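Long-range contacts in UDP-N-acetylglucosamine 4,6-dehydratase (Vibrio fischeri, PDB 3PVZ), which binds NAD and is thought to act as a lyase that dehydrates UDP-N-acetylglucosamine at the 4 and 6 positions of the sugar: residues A[188-193]-A[251-256]; A[183-188]-A[352-357]; A[228-233]-A[268-273]; A[14-19]-A[236-241]. One frame throughout, in Å; residues are numbered along the deposited sequence.

Contact 1 (A[188-193]-A[251-256]); sequences RKSEEI and GENRDI
Asn253 and Arg254 reach across to Ser190, which follows Lys189 in the chain. In Asn253, CG is anti to the backbone N (chi1 -160°), which places CG on the side of Ser190. Asn253 CG lies 3.7 Å from Ser190 O. The amide nitrogen makes the main bond: Asn253 ND2 donates to Ser190 O at 2.7 Å, with an N-H...O angle of 159°. The acceptor lies close to the plane of the Asn253 amide. The other branch, Asn253 OD1, lies 3.4 Å from Ser190 CB. It also accepts from the backbone N of Ile195, at the start of the next strand. Both ends of the amide are therefore used.

Residues 252 to 255 form a type II beta turn, closed by Asp255 N bonding to Glu252 O. The turn links helix 237-250 to strand 255-259. That strand runs parallel to strand 194-198 in the large sheet of the Rossmann-type domain. The contact joins the chain leaving helix 174-189 to the turn that leads into strand 255-259.

Arg254 runs extended from CG to NE and brings its guanidinium to the Ser190 side chain. Arg254 NH2 gives a weak bond to Ser190 OG, at 3.2 Å and a bent 125°. The hydroxyl has a stronger partner in Met187 O, three residues earlier. Asn253 ND2 also lies 3.4 Å above the guanidinium plane of Arg254, toward its rim. The carboxylate of Glu191 is near but does not touch: Glu191 OE2 is 5.5 Å from Arg254 NH2. Glu191 OE1 bonds to Tyr349 OH instead.

Contact 2 (A[183-188]-A[352-357]); sequences EMFLMR and ELLELF
Leu354 inserts its two methyl groups between Phe185, Met184 and Arg188. Its CG is anti to the carbonyl carbon (chi1 -58°), and the branches part from there.

Leu354 CD2 sits over one face of the Phe185 ring, 3.9 Å from the centroid and 16° off the normal, a CH-pi contact. The two side chains slide past each other in opposite directions. The same methyl touches the base of the selenomethionine side chain at position 184: Leu354 CD2 is 3.8 Å from Met184 CB. Phe185 CE2 also meets Phe357 CD2 at 4.0 Å. The ring of Phe357 packs further against Phe143 and helix 372-382.

The other methyl meets a charged group. Leu354 CD1 lies 3.6 Å above the Arg188 guanidinium plane, over its centre, and the two side chains meet tip to tip. The contact is van der Waals packing on a flat cation. Arg188 NH2 bonds to Gln351 OE1, at the start of helix 351-367.

The axes of segments 183-188 and 352-357 approach to 10.7 Å, with a signed crossing angle of -123°. This is helix-on-helix packing, joining helix 174-189 of the Rossmann-type domain to helix 351-367, in the C-terminal part of the chain.

Contact 3 (A[228-233]-A[268-273]); sequences NDIKRY and ISFADI
The Phe270 ring has Ile230 CB at its edge, in plane, while Ile230 CG2 approaches Phe270 CE2 to 3.7 Å. Ile230 CG2 also covers one face of the Arg232 guanidinium, 3.4 Å above its plane and toward the rim. The guanidinium and ring planes stand 82° apart, and Arg232 CG lies 3.9 Å from Phe270 CZ.

The backbones form an antiparallel pair in the small mixed sheet, between strands 231-235 and 268-269. Arg232 and Ile268 are a hydrogen-bonded pair: Arg232 N donates to Ile268 O, and Ile268 N to Arg232 O. Lys231 and Ser269 are the non-hydrogen-bonded pair. Beyond it, Phe270 N gives a weak bond to Ile230 O.

Strand 268-269 then turns directly into helix 270-280. Ser269 is its N-cap, and Ser269 OG accepts from Asp272 N at 2.9 Å. Ala271 CB packs on Asn228 CB at 3.7 Å. Phe270 also touches Leu210 and Leu211 of helix 210-219 and Asn202 of strand 202-203.

One water ties the loop to the helix start. It donates to Asn228 O at 2.5 Å and also bonds to Ser269 OG at 2.8 Å.

Contact 4 (A[14-19]-A[236-241]); sequences DTELFH and TPQESG
Glu239 reaches from the first turn of helix 237-250 to the backbone of Leu17. Its CG is anti to the carbonyl carbon (chi1 -74°), and the chain runs extended beyond CG. This puts the carboxylate against the 14-19 loop. Leu17 N donates to Glu239 OE2 at 2.6 Å, meeting it from above the carboxylate plane. The Leu17 side chain crosses that of Glu239 at about a right angle, and Leu17 CD1 comes to 3.4 Å from Glu239 OE2.

The second oxygen turns back to the N-cap of its own helix. Glu239 OE1 accepts from Thr236 N at 3.0 Å, and Thr236 OG1 accepts from Glu239 N at 3.1 Å. These two bonds make a capping box at the helix N-terminus. One carboxylate thus closes the helix start and holds the N-terminal segment. Arg13 adds a salt bridge to Glu239 OE1, which would be expected to stabilise the negative charge.

Phe18 approaches the helix with its edge. Glu239 O lies in the plane of the ring, 3.3 Å from Phe18 CE2. Leu17 CB sits over the centre of one face of the same ring, 3.8 Å above its plane.

Gln238 is extended, with CG anti to the backbone N (chi1 180°). The Gln238 and Glu16 side chains cross at about a right angle, with the carboxylate and amide planes 61° apart. Gln238 NE2 bonds to Glu242 OE2, one turn further along the helix, and lies 3.5 Å from Glu16 OE1.

Contacts 1 and 2 share Arg188 and helix 174-189, and their centres are about 14 Å apart. Both segments of contact 1 fall within the stretch of chain that contact 2 spans. Segments 228-233 and 236-241 are separated by two residues, where strand 231-235 leads into helix 237-250; the centres of contacts 3 and 4 are about 19 Å apart. That helix ends just before the turn of contact 1, whose centre lies about 25 Å from that of contact 4. By nearest atoms, NAD lies about 9 Å from the Arg232 side chain of contact 3 and about 11 Å from that of Glu239 in contact 4. The Met184 side chain of contact 2 is likewise about 10 Å from that of NAD-binding Lys179.

Contact 1 (A[188-193]-A[251-256])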
# COMPACT_ATOMS: atom_id res chain seq x y z
N ARG A 188 -3.45 25.58 -11.90
CA ARG A 188 -4.77 26.21 -11.90
C ARG A 188 -5.21 26.49 -10.49
O ARG A 188 -5.72 27.58 -10.21
CB ARG A 188 -5.83 25.36 -12.58
CG ARG A 188 -7.22 25.94 -12.46
CD ARG A 188 -8.20 25.32 -13.47
NE ARG A 188 -8.54 23.95 -13.12
CZ ARG A 188 -9.37 23.19 -13.81
NH1 ARG A 188 -9.60 21.95 -13.42
NH2 ARG A 188 -9.96 23.65 -14.93
N LYS A 189 -5.04 25.50 -9.62
CA LYS A 189 -5.41 25.64 -8.20
C LYS A 189 -4.60 26.67 -7.42
O LYS A 189 -5.08 27.21 -6.43
CB LYS A 189 -5.30 24.31 -7.47
CG LYS A 189 -6.45 23.33 -7.78
CD LYS A 189 -7.82 23.98 -7.47
CE LYS A 189 -8.98 23.01 -7.55
NZ LYS A 189 -9.13 22.41 -8.87
N SER A 190 -3.38 26.92 -7.86
CA SER A 190 -2.53 27.91 -7.25
C SER A 190 -2.98 29.35 -7.49
O SER A 190 -2.46 30.23 -6.86
CB SER A 190 -1.09 27.76 -7.70
OG SER A 190 -0.94 28.12 -9.02
N GLU A 191 -3.91 29.57 -8.41
CA GLU A 191 -4.60 30.87 -8.53
C GLU A 191 -5.63 31.09 -7.39
O GLU A 191 -6.20 32.17 -7.32
CB GLU A 191 -5.32 30.98 -9.89
CG GLU A 191 -4.33 30.99 -11.06
CD GLU A 191 -4.96 30.84 -12.44
OE1 GLU A 191 -6.12 30.41 -12.53
OE2 GLU A 191 -4.26 31.12 -13.45
N GLU A 192 -5.88 30.08 -6.54
CA GLU A 192 -6.83 30.22 -5.43
C GLU A 192 -6.27 29.90 -4.05
O GLU A 192 -6.88 30.27 -3.09
CB GLU A 192 -8.01 29.29 -5.62
CG GLU A 192 -8.88 29.70 -6.79
CD GLU A 192 -10.02 28.78 -6.95
OE1 GLU A 192 -9.92 28.00 -7.89
OE2 GLU A 192 -10.98 28.80 -6.12
N ILE A 193 -5.17 29.17 -3.97
CA ILE A 193 -4.54 28.86 -2.70
C ILE A 193 -3.05 28.74 -2.97
O ILE A 193 -2.65 28.31 -4.05
CB ILE A 193 -5.08 27.50 -2.13
CG1 ILE A 193 -4.57 27.24 -0.71
CG2 ILE A 193 -4.71 26.37 -3.03
CD1 ILE A 193 -5.26 26.03 -0.01
N GLY A 251 7.62 27.79 2.09
CA GLY A 251 7.45 27.93 0.66
C GLY A 251 6.40 28.98 0.29
O GLY A 251 5.31 29.06 0.90
N GLU A 252 6.72 29.79 -0.73
CA GLU A 252 5.73 30.68 -1.26
C GLU A 252 4.96 29.98 -2.35
O GLU A 252 5.41 28.96 -2.87
CB GLU A 252 6.39 31.95 -1.79
CG GLU A 252 7.04 32.74 -0.70
CD GLU A 252 7.64 34.02 -1.23
OE1 GLU A 252 6.85 34.95 -1.51
OE2 GLU A 252 8.87 34.08 -1.38
N ASN A 253 3.80 30.53 -2.70
CA ASN A 253 3.01 30.01 -3.83
C ASN A 253 3.91 29.75 -5.02
O ASN A 253 4.55 30.65 -5.49
CB ASN A 253 1.85 30.96 -4.26
CG ASN A 253 0.75 30.22 -5.07
OD1 ASN A 253 0.67 28.98 -5.05
ND2 ASN A 253 -0.11 30.97 -5.75
N ARG A 254 3.90 28.50 -5.48
CA ARG A 254 4.68 28.00 -6.62
C ARG A 254 6.16 27.68 -6.39
O ARG A 254 6.85 27.35 -7.35
CB ARG A 254 4.55 28.93 -7.84
CG ARG A 254 3.14 29.14 -8.26
CD ARG A 254 3.05 30.01 -9.51
NE ARG A 254 1.64 30.20 -9.71
CZ ARG A 254 0.93 31.24 -9.30
NH1 ARG A 254 1.53 32.29 -8.75
NH2 ARG A 254 -0.39 31.25 -9.49
N ASP A 255 6.65 27.72 -5.16
CA ASP A 255 8.06 27.41 -4.93
C ASP A 255 8.25 25.88 -4.96
O ASP A 255 7.44 25.15 -4.35
CB ASP A 255 8.46 27.85 -3.56
CG ASP A 255 8.79 29.31 -3.44
OD1 ASP A 255 8.80 30.07 -4.44
OD2 ASP A 255 9.09 29.66 -2.29
N ILE A 256 9.28 25.41 -5.67
CA ILE A 256 9.73 24.03 -5.61
C ILE A 256 11.05 24.02 -4.82
O ILE A 256 12.08 24.54 -5.28
CB ILE A 256 10.04 23.38 -6.99
CG1 ILE A 256 8.87 23.52 -7.98
CG2 ILE A 256 10.39 21.90 -6.80
CD1 ILE A 256 9.29 23.20 -9.43

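Contact 2 (A[183-188]-A[352-357])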
# COMPACT_ATOMS: atom_id res chain seq x y z
N GLU A 183 0.82 18.75 -12.25
CA GLU A 183 1.38 20.11 -12.13
C GLU A 183 0.52 21.15 -12.87
O GLU A 183 0.34 22.28 -12.41
CB GLU A 183 2.81 20.14 -12.69
CG GLU A 183 3.53 21.48 -12.59
CD GLU A 183 4.95 21.49 -13.18
OE1 GLU A 183 5.21 20.77 -14.18
OE2 GLU A 183 5.79 22.26 -12.66
N MSE A 184 -0.03 20.78 -14.00
CA MSE A 184 -0.95 21.67 -14.73
C MSE A 184 -2.19 21.97 -13.86
O MSE A 184 -2.60 23.13 -13.70
CB MSE A 184 -1.41 21.03 -16.03
CG MSE A 184 -0.30 20.79 -17.02
SE MSE A 184 -0.96 19.83 -18.60
CE MSE A 184 0.71 19.60 -19.55
N PHE A 185 -2.76 20.92 -13.28
CA PHE A 185 -3.92 21.08 -12.40
C PHE A 185 -3.55 21.90 -11.18
O PHE A 185 -4.37 22.67 -10.71
CB PHE A 185 -4.52 19.71 -11.96
CG PHE A 185 -5.38 19.07 -13.02
CD1 PHE A 185 -6.73 19.36 -13.09
CD2 PHE A 185 -4.82 18.26 -13.99
CE1 PHE A 185 -7.54 18.80 -14.08
CE2 PHE A 185 -5.59 17.70 -15.00
CZ PHE A 185 -6.96 17.96 -15.05
N LEU A 186 -2.35 21.66 -10.66
CA LEU A 186 -1.80 22.40 -9.52
C LEU A 186 -1.66 23.90 -9.87
O LEU A 186 -1.91 24.75 -9.08
CB LEU A 186 -0.41 21.89 -9.20
CG LEU A 186 -0.09 21.02 -8.01
CD1 LEU A 186 -0.97 19.81 -7.94
CD2 LEU A 186 1.43 20.65 -8.03
N MSE A 187 -1.19 24.19 -11.06
CA MSE A 187 -1.02 25.57 -11.46
C MSE A 187 -2.38 26.25 -11.46
O MSE A 187 -2.45 27.39 -11.06
CB MSE A 187 -0.31 25.71 -12.81
CG MSE A 187 1.20 25.43 -12.82
SE MSE A 187 2.31 26.17 -11.34
CE MSE A 187 2.33 24.59 -10.15
N ARG A 188 -3.45 25.58 -11.90
CA ARG A 188 -4.77 26.21 -11.90
C ARG A 188 -5.21 26.49 -10.49
O ARG A 188 -5.72 27.58 -10.21
CB ARG A 188 -5.83 25.36 -12.58
CG ARG A 188 -7.22 25.94 -12.46
CD ARG A 188 -8.20 25.32 -13.47
NE ARG A 188 -8.54 23.95 -13.12
CZ ARG A 188 -9.37 23.19 -13.81
NH1 ARG A 188 -9.60 21.95 -13.42
NH2 ARG A 188 -9.96 23.65 -14.93
N GLU A 352 -8.79 24.64 -21.51
CA GLU A 352 -9.31 23.67 -22.45
C GLU A 352 -8.69 22.29 -22.37
O GLU A 352 -9.38 21.31 -22.57
CB GLU A 352 -9.15 24.17 -23.87
CG GLU A 352 -10.17 25.19 -24.19
CD GLU A 352 -10.00 25.75 -25.57
OE1 GLU A 352 -8.83 25.79 -26.04
OE2 GLU A 352 -11.02 26.16 -26.18
N LEU A 353 -7.38 22.21 -22.12
CA LEU A 353 -6.71 20.91 -22.05
C LEU A 353 -7.04 20.22 -20.74
O LEU A 353 -7.12 19.00 -20.68
CB LEU A 353 -5.19 21.04 -22.18
CG LEU A 353 -4.58 21.52 -23.50
CD1 LEU A 353 -3.10 21.13 -23.56
CD2 LEU A 353 -5.34 21.04 -24.76
N LEU A 354 -7.21 20.99 -19.67
CA LEU A 354 -7.67 20.40 -18.40
C LEU A 354 -9.09 19.85 -18.54
O LEU A 354 -9.39 18.74 -18.09
CB LEU A 354 -7.58 21.37 -17.21
CG LEU A 354 -6.19 21.95 -16.91
CD1 LEU A 354 -6.14 22.68 -15.55
CD2 LEU A 354 -5.11 20.86 -17.01
N GLU A 355 -9.95 20.62 -19.19
CA GLU A 355 -11.30 20.14 -19.40
C GLU A 355 -11.33 18.90 -20.27
O GLU A 355 -12.06 17.96 -19.93
CB GLU A 355 -12.19 21.23 -19.99
CG GLU A 355 -12.73 22.18 -18.89
CD GLU A 355 -13.16 23.55 -19.45
OE1 GLU A 355 -13.10 23.74 -20.69
OE2 GLU A 355 -13.57 24.42 -18.63
N LEU A 356 -10.53 18.89 -21.34
CA LEU A 356 -10.41 17.74 -22.24
C LEU A 356 -10.06 16.47 -21.46
O LEU A 356 -10.72 15.44 -21.61
CB LEU A 356 -9.32 17.98 -23.29
CG LEU A 356 -9.06 16.93 -24.36
CD1 LEU A 356 -10.25 16.74 -25.25
CD2 LEU A 356 -7.87 17.30 -25.23
N PHE A 357 -9.05 16.59 -20.61
CA PHE A 357 -8.53 15.48 -19.84
C PHE A 357 -9.63 14.96 -18.92
O PHE A 357 -9.89 13.78 -18.88
CB PHE A 357 -7.29 15.92 -19.05
CG PHE A 357 -6.53 14.80 -18.39
CD1 PHE A 357 -5.63 14.03 -19.11
CD2 PHE A 357 -6.72 14.52 -17.06
CE1 PHE A 357 -4.93 13.01 -18.50
CE2 PHE A 357 -6.02 13.48 -16.45
CZ PHE A 357 -5.13 12.72 -17.20

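Contact 3 (A[228-233]-A[268-273])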
# COMPACT_ATOMS: atom_id res chain seq x y z
N ASN A 228 25.28 -2.04 -11.33
CA ASN A 228 26.55 -1.44 -11.02
C ASN A 228 26.80 -0.26 -11.90
O ASN A 228 27.81 0.39 -11.71
CB ASN A 228 27.72 -2.44 -11.01
CG ASN A 228 27.92 -3.17 -12.33
OD1 ASN A 228 27.36 -2.79 -13.37
ND2 ASN A 228 28.75 -4.21 -12.30
N ASP A 229 25.87 0.06 -12.80
CA ASP A 229 26.07 1.15 -13.79
C ASP A 229 25.06 2.31 -13.70
O ASP A 229 24.96 3.14 -14.60
CB ASP A 229 26.11 0.57 -15.21
CG ASP A 229 24.77 -0.04 -15.64
OD1 ASP A 229 23.86 -0.20 -14.78
OD2 ASP A 229 24.66 -0.37 -16.84
N ILE A 230 24.31 2.37 -12.61
CA ILE A 230 23.38 3.46 -12.33
C ILE A 230 23.83 4.11 -11.01
O ILE A 230 23.93 3.44 -9.97
CB ILE A 230 21.91 2.94 -12.19
CG1 ILE A 230 21.52 2.06 -13.38
CG2 ILE A 230 20.90 4.09 -12.04
CD1 ILE A 230 21.73 2.71 -14.70
N LYS A 231 24.13 5.40 -11.06
CA LYS A 231 24.51 6.15 -9.87
C LYS A 231 23.40 7.13 -9.51
O LYS A 231 22.75 7.68 -10.39
CB LYS A 231 25.77 6.95 -10.12
CG LYS A 231 27.06 6.15 -10.29
CD LYS A 231 28.00 6.84 -11.28
CE LYS A 231 29.34 7.16 -10.68
NZ LYS A 231 29.94 8.32 -11.36
N ARG A 232 23.18 7.34 -8.22
CA ARG A 232 22.23 8.37 -7.79
C ARG A 232 22.79 9.14 -6.62
O ARG A 232 23.72 8.70 -5.96
CB ARG A 232 20.89 7.75 -7.33
CG ARG A 232 20.15 6.95 -8.37
CD ARG A 232 19.49 7.84 -9.39
NE ARG A 232 18.72 7.05 -10.35
CZ ARG A 232 18.96 6.96 -11.66
NH1 ARG A 232 19.97 7.60 -12.26
NH2 ARG A 232 18.16 6.20 -12.40
N TYR A 233 22.16 10.30 -6.39
CA TYR A 233 22.21 10.99 -5.11
C TYR A 233 21.17 10.47 -4.15
O TYR A 233 19.99 10.31 -4.50
CB TYR A 233 21.93 12.47 -5.30
CG TYR A 233 22.93 13.19 -6.15
CD1 TYR A 233 24.26 13.30 -5.75
CD2 TYR A 233 22.54 13.82 -7.33
CE1 TYR A 233 25.20 14.01 -6.54
CE2 TYR A 233 23.45 14.51 -8.12
CZ TYR A 233 24.78 14.59 -7.72
OH TYR A 233 25.64 15.26 -8.51
N ILE A 268 26.49 7.73 -6.13
CA ILE A 268 26.92 6.42 -5.66
C ILE A 268 26.09 5.40 -6.40
O ILE A 268 24.91 5.61 -6.62
CB ILE A 268 26.66 6.21 -4.15
CG1 ILE A 268 27.40 7.22 -3.28
CG2 ILE A 268 27.08 4.77 -3.72
CD1 ILE A 268 26.72 7.40 -1.86
N SER A 269 26.68 4.28 -6.75
CA SER A 269 25.94 3.25 -7.48
C SER A 269 25.18 2.38 -6.50
O SER A 269 25.50 2.35 -5.32
CB SER A 269 26.90 2.41 -8.33
OG SER A 269 27.51 1.39 -7.56
N PHE A 270 24.16 1.70 -7.00
CA PHE A 270 23.38 0.80 -6.21
C PHE A 270 24.23 -0.37 -5.72
O PHE A 270 24.07 -0.80 -4.57
CB PHE A 270 22.18 0.27 -7.01
CG PHE A 270 21.11 1.29 -7.25
CD1 PHE A 270 20.26 1.65 -6.23
CD2 PHE A 270 20.98 1.91 -8.47
CE1 PHE A 270 19.29 2.59 -6.42
CE2 PHE A 270 20.00 2.86 -8.68
CZ PHE A 270 19.15 3.22 -7.64
N ALA A 271 25.07 -0.91 -6.59
CA ALA A 271 25.99 -1.98 -6.21
C ALA A 271 26.91 -1.53 -5.07
O ALA A 271 27.16 -2.27 -4.10
CB ALA A 271 26.83 -2.42 -7.40
N ASP A 272 27.41 -0.30 -5.18
CA ASP A 272 28.30 0.22 -4.17
C ASP A 272 27.59 0.35 -2.81
O ASP A 272 28.17 0.01 -1.79
CB ASP A 272 28.96 1.50 -4.63
CG ASP A 272 30.21 1.23 -5.51
OD1 ASP A 272 30.63 0.06 -5.62
OD2 ASP A 272 30.79 2.18 -6.09
N ILE A 273 26.33 0.78 -2.81
CA ILE A 273 25.57 0.83 -1.55
C ILE A 273 25.39 -0.57 -1.01
O ILE A 273 25.55 -0.77 0.18
CB ILE A 273 24.17 1.43 -1.68
CG1 ILE A 273 24.20 2.89 -2.18
CG2 ILE A 273 23.42 1.39 -0.33
CD1 ILE A 273 24.98 3.83 -1.32
O HOH W 1 29.09 0.36 -9.60

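Contact 4 (A[14-19]-A[236-241])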
# COMPACT_ATOMS: atom_id res chain seq x y z
N ASP A 14 28.56 11.80 6.26
CA ASP A 14 28.67 11.70 7.72
C ASP A 14 27.84 12.78 8.45
O ASP A 14 27.61 12.69 9.66
CB ASP A 14 30.18 11.69 8.08
CG ASP A 14 30.53 12.52 9.30
OD1 ASP A 14 30.07 12.21 10.43
OD2 ASP A 14 31.33 13.48 9.12
N THR A 15 27.28 13.73 7.68
CA THR A 15 26.52 14.85 8.25
C THR A 15 25.18 15.11 7.52
O THR A 15 25.08 14.92 6.30
CB THR A 15 27.40 16.09 8.19
OG1 THR A 15 26.83 17.13 8.98
CG2 THR A 15 27.59 16.54 6.72
N GLU A 16 24.17 15.55 8.27
CA GLU A 16 22.86 15.88 7.71
C GLU A 16 22.99 16.98 6.65
O GLU A 16 23.96 17.72 6.65
CB GLU A 16 21.83 16.26 8.79
CG GLU A 16 21.62 15.20 9.90
CD GLU A 16 20.14 14.84 10.27
OE1 GLU A 16 19.14 15.17 9.54
OE2 GLU A 16 20.00 14.15 11.31
N LEU A 17 22.06 17.01 5.70
CA LEU A 17 22.03 18.04 4.66
C LEU A 17 21.61 19.44 5.11
O LEU A 17 22.17 20.42 4.64
CB LEU A 17 21.09 17.65 3.53
CG LEU A 17 21.73 17.19 2.23
CD1 LEU A 17 22.47 15.94 2.52
CD2 LEU A 17 20.68 16.97 1.16
N PHE A 18 20.60 19.54 5.97
CA PHE A 18 19.95 20.82 6.24
C PHE A 18 20.17 21.34 7.67
O PHE A 18 19.43 22.21 8.16
CB PHE A 18 18.47 20.68 6.02
CG PHE A 18 18.11 20.07 4.71
CD1 PHE A 18 18.60 20.58 3.53
CD2 PHE A 18 17.22 19.02 4.65
CE1 PHE A 18 18.23 20.04 2.33
CE2 PHE A 18 16.84 18.48 3.45
CZ PHE A 18 17.36 18.97 2.29
N HIS A 19 21.18 20.81 8.33
CA HIS A 19 21.47 21.20 9.69
C HIS A 19 21.49 22.73 9.89
O HIS A 19 20.95 23.25 10.88
CB HIS A 19 22.80 20.55 10.13
CG HIS A 19 23.11 20.76 11.57
ND1 HIS A 19 23.97 21.74 12.01
CD2 HIS A 19 22.62 20.16 12.68
CE1 HIS A 19 24.03 21.71 13.33
NE2 HIS A 19 23.21 20.77 13.76
N THR A 236 18.59 10.76 3.38
CA THR A 236 17.89 10.04 4.42
C THR A 236 16.38 10.37 4.48
O THR A 236 15.92 11.47 4.10
CB THR A 236 18.49 10.32 5.82
OG1 THR A 236 18.23 11.68 6.18
CG2 THR A 236 20.02 10.09 5.82
N PRO A 237 15.60 9.42 5.00
CA PRO A 237 14.22 9.70 5.31
C PRO A 237 14.05 11.02 6.07
O PRO A 237 13.25 11.84 5.64
CB PRO A 237 13.80 8.51 6.17
CG PRO A 237 14.64 7.39 5.64
CD PRO A 237 15.97 8.04 5.38
N GLN A 238 14.80 11.26 7.14
CA GLN A 238 14.60 12.50 7.91
C GLN A 238 14.82 13.72 7.07
O GLN A 238 14.15 14.73 7.23
CB GLN A 238 15.51 12.57 9.11
CG GLN A 238 15.34 13.86 9.93
CD GLN A 238 15.97 13.73 11.31
OE1 GLN A 238 15.97 12.65 11.89
NE2 GLN A 238 16.50 14.83 11.85
N GLU A 239 15.78 13.62 6.16
CA GLU A 239 16.09 14.73 5.29
C GLU A 239 14.91 15.00 4.38
O GLU A 239 14.58 16.17 4.12
CB GLU A 239 17.35 14.41 4.50
CG GLU A 239 18.56 14.54 5.39
CD GLU A 239 19.87 14.20 4.73
OE1 GLU A 239 19.89 13.47 3.72
OE2 GLU A 239 20.89 14.69 5.26
N SER A 240 14.25 13.93 3.91
CA SER A 240 13.04 14.08 3.07
C SER A 240 11.92 14.76 3.84
O SER A 240 11.22 15.63 3.34
CB SER A 240 12.58 12.76 2.43
OG SER A 240 12.11 11.82 3.36
N GLY A 241 11.79 14.38 5.07
CA GLY A 241 10.78 14.95 5.94
C GLY A 241 11.07 16.39 6.23
O GLY A 241 10.15 17.20 6.28